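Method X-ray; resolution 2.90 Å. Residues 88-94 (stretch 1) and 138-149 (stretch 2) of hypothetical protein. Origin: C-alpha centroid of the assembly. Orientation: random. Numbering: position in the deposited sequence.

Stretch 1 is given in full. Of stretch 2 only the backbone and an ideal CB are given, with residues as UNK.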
# COMPACT_ATOMS: atom_id res chain seq x y z
N ILE A 88 7.71 -5.03 14.52
CA ILE A 88 6.71 -5.56 13.59
C ILE A 88 7.36 -5.93 12.25
O ILE A 88 7.05 -6.99 11.69
CB ILE A 88 5.55 -4.57 13.34
CG1 ILE A 88 4.56 -5.12 12.28
CG2 ILE A 88 6.07 -3.19 12.87
CD1 ILE A 88 4.16 -6.57 12.48
N HIS A 89 8.24 -5.08 11.74
CA HIS A 89 8.81 -5.28 10.42
C HIS A 89 9.60 -6.57 10.37
O HIS A 89 9.58 -7.26 9.35
CB HIS A 89 9.76 -4.15 10.05
CG HIS A 89 9.09 -2.82 9.86
ND1 HIS A 89 9.30 -1.76 10.72
CD2 HIS A 89 8.24 -2.37 8.91
CE1 HIS A 89 8.61 -0.72 10.30
NE2 HIS A 89 7.95 -1.06 9.21
N LEU A 90 10.32 -6.88 11.45
CA LEU A 90 11.13 -8.10 11.52
C LEU A 90 10.29 -9.34 11.66
O LEU A 90 10.69 -10.42 11.23
CB LEU A 90 12.10 -8.07 12.69
CG LEU A 90 13.13 -6.95 12.78
CD1 LEU A 90 13.65 -6.93 14.21
CD2 LEU A 90 14.26 -7.14 11.79
N ALA A 91 9.14 -9.20 12.31
CA ALA A 91 8.21 -10.32 12.45
C ALA A 91 7.64 -10.73 11.10
O ALA A 91 7.39 -11.91 10.86
CB ALA A 91 7.08 -9.94 13.41
N VAL A 92 7.45 -9.75 10.22
CA VAL A 92 6.79 -9.98 8.95
C VAL A 92 7.73 -10.70 8.01
O VAL A 92 7.36 -11.69 7.40
CB VAL A 92 6.34 -8.68 8.32
CG1 VAL A 92 5.76 -8.95 6.94
CG2 VAL A 92 5.33 -7.98 9.21
N MSE A 93 8.95 -10.20 7.90
CA MSE A 93 9.97 -10.85 7.07
C MSE A 93 10.32 -12.26 7.55
O MSE A 93 10.77 -13.07 6.75
CB MSE A 93 11.23 -9.98 6.95
CG MSE A 93 11.24 -9.07 5.71
SE MSE A 93 11.83 -7.21 6.08
CE MSE A 93 13.30 -7.60 7.36
N ALA A 94 10.13 -12.55 8.83
CA ALA A 94 10.27 -13.92 9.35
C ALA A 94 9.16 -14.85 8.82
O ALA A 94 9.33 -16.06 8.81
CB ALA A 94 10.29 -13.91 10.88
N UNK A 138 11.88 4.16 2.89
CA UNK A 138 10.98 3.97 4.03
C UNK A 138 9.68 3.32 3.62
O UNK A 138 9.05 3.76 2.66
CB UNK A 138 10.69 5.31 4.71
N UNK A 139 9.25 2.30 4.36
CA UNK A 139 8.22 1.37 3.89
C UNK A 139 7.48 0.69 5.04
O UNK A 139 8.08 0.33 6.05
CB UNK A 139 8.85 0.31 2.99
N UNK A 140 6.18 0.50 4.87
CA UNK A 140 5.42 -0.34 5.77
C UNK A 140 5.71 -1.78 5.39
O UNK A 140 6.18 -2.05 4.28
CB UNK A 140 3.92 -0.03 5.71
N UNK A 141 5.42 -2.71 6.29
CA UNK A 141 5.64 -4.15 6.05
C UNK A 141 4.66 -4.74 5.04
O UNK A 141 4.92 -5.78 4.45
CB UNK A 141 5.53 -4.92 7.37
N UNK A 142 3.52 -4.10 4.83
CA UNK A 142 2.59 -4.56 3.82
C UNK A 142 3.15 -4.32 2.41
O UNK A 142 2.89 -5.12 1.52
CB UNK A 142 1.24 -3.86 3.99
N UNK A 143 3.93 -3.25 2.23
CA UNK A 143 4.68 -2.98 0.97
C UNK A 143 5.71 -4.07 0.65
O UNK A 143 5.79 -4.56 -0.47
CB UNK A 143 5.39 -1.63 1.07
N UNK A 144 6.54 -4.40 1.63
CA UNK A 144 7.51 -5.50 1.51
C UNK A 144 6.85 -6.77 1.03
O UNK A 144 7.14 -7.23 -0.07
CB UNK A 144 8.20 -5.76 2.85
N UNK A 145 5.95 -7.33 1.84
CA UNK A 145 5.19 -8.53 1.45
C UNK A 145 4.80 -8.54 -0.01
O UNK A 145 4.95 -9.54 -0.72
CB UNK A 145 3.93 -8.65 2.30
N UNK A 146 4.29 -7.40 -0.46
CA UNK A 146 3.84 -7.26 -1.82
C UNK A 146 4.99 -7.49 -2.81
O UNK A 146 4.77 -8.04 -3.90
CB UNK A 146 3.22 -5.88 -2.03
N UNK A 147 6.20 -7.09 -2.43
CA UNK A 147 7.38 -7.29 -3.28
C UNK A 147 8.05 -8.66 -3.21
O UNK A 147 8.73 -9.07 -4.15
CB UNK A 147 8.42 -6.23 -2.92
N UNK A 148 7.84 -9.37 -2.10
CA UNK A 148 8.60 -10.59 -1.82
C UNK A 148 8.01 -11.90 -2.40
O UNK A 148 8.39 -13.00 -1.97
CB UNK A 148 8.73 -10.74 -0.30
N UNK A 149 7.12 -11.79 -3.38
CA UNK A 149 6.60 -12.98 -4.06
C UNK A 149 5.55 -13.76 -3.27
O UNK A 149 5.12 -13.32 -2.20
CB UNK A 149 7.76 -13.92 -4.39

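Position 138 has phi/psi of 168/133, in the extended quarter of the map at its edge, and its ideal CB finds nothing of stretch 1 within 5.5 Å. Stretch 1 therefore sets no demand here, and many residues would serve; the deposited one is G138. Position 139 is extended (-156/142), with CA-to-CB sideways, so its side chain is again loosely specified. What meets stretch 1 is the backbone: the carbonyl O of 139 lies 3.5 Å from H89 NE2. The residue is Q139, whose own side chain comes no closer than 6.3 Å.

At 140, phi/psi of -78/162 directly before a helical run marks an N-cap, and CA-to-CB points away from stretch 1. Ser, Thr, Asp or Asn would suit, since each can accept from the unpaired amides of the first turn. T140 is found, with chi1 in p; its OG1 takes a weak capping bond from the backbone N of position 143, at 3.4 Å.

Position 141 is the most constrained. The CA atoms of H89 and 141 are 5.5 Å apart, the helices run nearly parallel (20°), and CA-to-CB points toward stretch 1. The ideal CB already lies 3.6 Å from V92 CG2, 4.0 Å from H89 CD2 and 5.0 Å from I88 CG1. Such a tight site favours Ala, with Gly or Ser also conceivable. A141 fills it: its CB packs on V92 CG2 at 3.6 Å, while its N sits 3.9 Å from H89 CD2, near the plane of the imidazole at its edge.

Positions 142 and 143 are helical, with no part of stretch 1 within 5.5 Å of either ideal CB, so the contact leaves both open. L142 points away. H143 turns back to the residue before the helix instead: its ND1 accepts from T140 N at 3.2 Å.

At 144 the CA-to-CB bond points toward stretch 1, and the ideal CB is 5.1 Å from M93 SE. That gap leaves room for a large apolar or aromatic side chain, and a polarisable selenium favours a ring face. W144, with chi1 in m, provides one: M93 SE stands 4.5 Å from the centroid of the five-membered ring and 14° off its normal.

Position 145 points sideways, its ideal CB 5.0 Å from V92 CG1. A small or medium side chain such as Ala, Ser, Cys or Val would be reasonable. In C145 (chi1 m) SG reaches V92 CG1 at 3.3 Å, a close apolar contact.

Position 146 is out of reach and unconstrained by stretch 1; it holds V146. At 147 an ideal CB would lie 3.3 Å from the carbonyl O of W144, so crowding favours glycine, and G147 is present.

Position 148 is the first to leave helical phi/psi (-88/18). CA-to-CB points toward stretch 1 across open space, inviting a long apolar side chain. L148 extends until CD1 meets M93 CG at 4.2 Å. At 149, a phi of 77° favours glycine by itself, and G149 is found.

Stretch 2 (138-149) GQTALHWCVGLG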
# COMPACT_ATOMS: atom_id res chain seq x y z
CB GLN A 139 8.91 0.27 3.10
CG GLN A 139 8.40 0.09 1.71
CD GLN A 139 9.10 -1.06 1.00
OE1 GLN A 139 8.48 -1.81 0.24
NE2 GLN A 139 10.40 -1.21 1.25
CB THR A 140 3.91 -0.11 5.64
OG1 THR A 140 3.45 -0.66 4.41
CG2 THR A 140 3.58 1.38 5.71
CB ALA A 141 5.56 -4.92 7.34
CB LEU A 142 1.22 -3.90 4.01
CG LEU A 142 -0.01 -4.56 3.36
CD1 LEU A 142 -0.13 -6.03 3.72
CD2 LEU A 142 -1.29 -3.81 3.74
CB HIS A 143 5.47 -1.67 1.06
CG HIS A 143 4.66 -0.41 1.03
ND1 HIS A 143 4.44 0.35 2.16
CD2 HIS A 143 4.08 0.26 0.01
CE1 HIS A 143 3.72 1.42 1.83
NE2 HIS A 143 3.49 1.38 0.53
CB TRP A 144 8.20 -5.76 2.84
CG TRP A 144 9.25 -4.78 3.13
CD1 TRP A 144 9.16 -3.68 3.94
CD2 TRP A 144 10.57 -4.79 2.60
NE1 TRP A 144 10.36 -3.01 3.95
CE2 TRP A 144 11.25 -3.67 3.14
CE3 TRP A 144 11.27 -5.65 1.73
CZ2 TRP A 144 12.58 -3.38 2.83
CZ3 TRP A 144 12.59 -5.36 1.42
CH2 TRP A 144 13.23 -4.23 1.97
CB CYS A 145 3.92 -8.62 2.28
SG CYS A 145 4.29 -8.91 4.01
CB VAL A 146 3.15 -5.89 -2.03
CG1 VAL A 146 3.12 -5.51 -3.50
CG2 VAL A 146 1.75 -5.92 -1.44
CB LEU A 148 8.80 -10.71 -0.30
CG LEU A 148 9.75 -9.67 0.30
CD1 LEU A 148 9.87 -9.87 1.81
CD2 LEU A 148 11.12 -9.73 -0.37
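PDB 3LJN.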